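Local structure of pectinesterase 1 (Solanum lycopersicum, 1XG2) at residues A[196-200]-A[312-317]. The protein hydrolyses the methyl esters of cell-wall pectin through its pectinesterase domain, releasing methanol, and may prepare fruit cell walls for softening during ripening. Sequence-based numbering, arbitrary orientation.
Sequences SIQFC and VDGLYD
Where strand 194-198 of the parallel beta-helix runs out into a turn, Q198 and F199 receive the C-terminal tail, residues 312-317, against the outside of the coil. The tail has no regular secondary structure, and the carbonyls of G314 and L315 turn to the long amide of Q198. With CG anti to the backbone N (chi1 -167°) and the chain extended beyond it, the amide spans the gap, and Q198 NE2 donates to G314 O at 3.0 Å, lying 18° out of the carbonyl plane. A weak, bent second bond joins Q198 NE2 to L315 O at 3.3 Å. Two waters reinforce the grip: one bridges Q198 OE1 and G314 O, the other accepts from NE2 and donates to L315 O. Q164 NE2, on the preceding coil, also binds OE1, which helps fix the amide's rotation.

F199 stands in the left-handed region, and phenylalanine suits the place because its flat ring offers two faces and an edge. Q198 CG lies over the centre of one face. On the opposite face D317 CB makes a CH-pi contact, 4.1 Å from the F199 centroid, with the carboxylate stacked 23° from the ring plane while OD2 pairs with K165. At the ring edge F199 CE1 meets V312 CG1 at 3.8 Å, and L315 O also approaches. Were F199 cut back to an alanine, D317 CB and V312 CG1 would probably lose the apolar surface they pack on, and Q198 CG the face it rests against. Such packing of a terminal tail across turns of the coil is seen in the right-handed parallel beta-helix of pectinesterases.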
loop_
_atom_site.group_PDB
_atom_site.type_symbol
_atom_site.label_atom_id
_atom_site.label_comp_id
_atom_site.label_asym_id
_atom_site.label_seq_id
_atom_site.Cartn_x
_atom_site.Cartn_y
_atom_site.Cartn_z
ATOM N N SER A 196 -5.057 -4.591 8.159
ATOM C CA SER A 196 -5.580 -4.938 9.468
ATOM C C SER A 196 -6.041 -3.649 10.139
ATOM O O SER A 196 -5.295 -2.681 10.205
ATOM C CB SER A 196 -4.487 -5.604 10.297
ATOM O OG SER A 196 -4.896 -5.779 11.641
ATOM N N ILE A 197 -7.280 -3.643 10.618
ATOM C CA ILE A 197 -7.870 -2.496 11.280
ATOM C C ILE A 197 -8.212 -2.948 12.701
ATOM O O ILE A 197 -9.008 -3.866 12.879
ATOM C CB ILE A 197 -9.131 -2.053 10.510
ATOM C CG1 ILE A 197 -8.736 -1.440 9.164
ATOM C CG2 ILE A 197 -9.996 -1.050 11.319
ATOM C CD1 ILE A 197 -9.886 -1.427 8.163
ATOM N N GLN A 198 -7.617 -2.294 13.687
ATOM C CA GLN A 198 -7.655 -2.743 15.082
ATOM C C GLN A 198 -7.874 -1.586 16.038
ATOM O O GLN A 198 -7.177 -0.589 15.961
ATOM C CB GLN A 198 -6.316 -3.409 15.420
ATOM C CG GLN A 198 -6.311 -4.200 16.703
ATOM C CD GLN A 198 -4.925 -4.744 17.049
ATOM O OE1 GLN A 198 -3.905 -4.167 16.653
ATOM N NE2 GLN A 198 -4.894 -5.842 17.808
ATOM N N PHE A 199 -8.820 -1.732 16.964
ATOM C CA PHE A 199 -9.141 -0.675 17.938
ATOM C C PHE A 199 -9.494 0.647 17.257
ATOM O O PHE A 199 -9.182 1.718 17.768
ATOM C CB PHE A 199 -7.995 -0.421 18.918
ATOM C CG PHE A 199 -7.327 -1.659 19.426
ATOM C CD1 PHE A 199 -5.945 -1.737 19.458
ATOM C CD2 PHE A 199 -8.064 -2.729 19.903
ATOM C CE1 PHE A 199 -5.309 -2.876 19.928
ATOM C CE2 PHE A 199 -7.431 -3.875 20.376
ATOM C CZ PHE A 199 -6.052 -3.940 20.395
ATOM N N CYS A 200 -10.171 0.557 16.122
ATOM C CA CYS A 200 -10.550 1.720 15.351
ATOM C C CYS A 200 -12.031 2.029 15.548
ATOM O O CYS A 200 -12.795 1.226 16.092
ATOM C CB CYS A 200 -10.253 1.474 13.869
ATOM S SG CYS A 200 -8.477 1.557 13.480
ATOM N N VAL A 312 0.137 -0.957 20.315
ATOM C CA VAL A 312 -0.169 -2.220 20.941
ATOM C C VAL A 312 0.379 -3.306 20.032
ATOM O O VAL A 312 0.053 -3.366 18.847
ATOM C CB VAL A 312 -1.688 -2.389 21.137
ATOM C CG1 VAL A 312 -2.050 -3.811 21.565
ATOM C CG2 VAL A 312 -2.198 -1.355 22.144
ATOM N N ASP A 313 1.188 -4.185 20.615
ATOM C CA ASP A 313 1.877 -5.239 19.886
ATOM C C ASP A 313 1.001 -6.443 19.507
ATOM O O ASP A 313 1.190 -7.059 18.446
ATOM C CB ASP A 313 3.047 -5.732 20.741
ATOM C CG ASP A 313 4.147 -6.304 19.915
ATOM O OD1 ASP A 313 4.739 -5.559 19.108
ATOM O OD2 ASP A 313 4.491 -7.497 19.988
ATOM N N GLY A 314 0.075 -6.789 20.396
ATOM C CA GLY A 314 -0.739 -7.984 20.276
ATOM C C GLY A 314 -2.212 -7.701 20.035
ATOM O O GLY A 314 -2.558 -6.678 19.445
ATOM N N LEU A 315 -3.067 -8.615 20.503
ATOM C CA LEU A 315 -4.498 -8.623 20.179
ATOM C C LEU A 315 -5.390 -7.673 20.966
ATOM O O LEU A 315 -6.402 -7.216 20.437
ATOM C CB LEU A 315 -5.072 -10.026 20.376
ATOM C CG LEU A 315 -4.807 -11.068 19.305
ATOM C CD1 LEU A 315 -5.370 -12.404 19.781
ATOM C CD2 LEU A 315 -5.436 -10.672 17.979
ATOM N N TYR A 316 -5.045 -7.414 22.228
ATOM C CA TYR A 316 -5.960 -6.734 23.150
ATOM C C TYR A 316 -5.460 -5.406 23.683
ATOM O O TYR A 316 -4.282 -5.235 24.005
ATOM C CB TYR A 316 -6.311 -7.631 24.333
ATOM C CG TYR A 316 -6.750 -9.006 23.919
ATOM C CD1 TYR A 316 -6.020 -10.130 24.299
ATOM C CD2 TYR A 316 -7.881 -9.190 23.125
ATOM C CE1 TYR A 316 -6.416 -11.382 23.926
ATOM C CE2 TYR A 316 -8.286 -10.443 22.750
ATOM C CZ TYR A 316 -7.551 -11.539 23.150
ATOM O OH TYR A 316 -7.943 -12.788 22.767
ATOM N N ASP A 317 -6.416 -4.487 23.773
ATOM C CA ASP A 317 -6.231 -3.136 24.264
ATOM C C ASP A 317 -6.049 -3.171 25.789
ATOM O O ASP A 317 -6.123 -2.125 26.441
ATOM C CB ASP A 317 -7.485 -2.313 23.913
ATOM C CG ASP A 317 -7.195 -0.846 23.673
ATOM O OD1 ASP A 317 -8.126 -0.169 23.180
ATOM O OD2 ASP A 317 -6.107 -0.277 23.955
HETATM O O HOH W 1 -1.528 -5.461 17.188
HETATM O O HOH W 2 -7.336 -7.257 18.012
#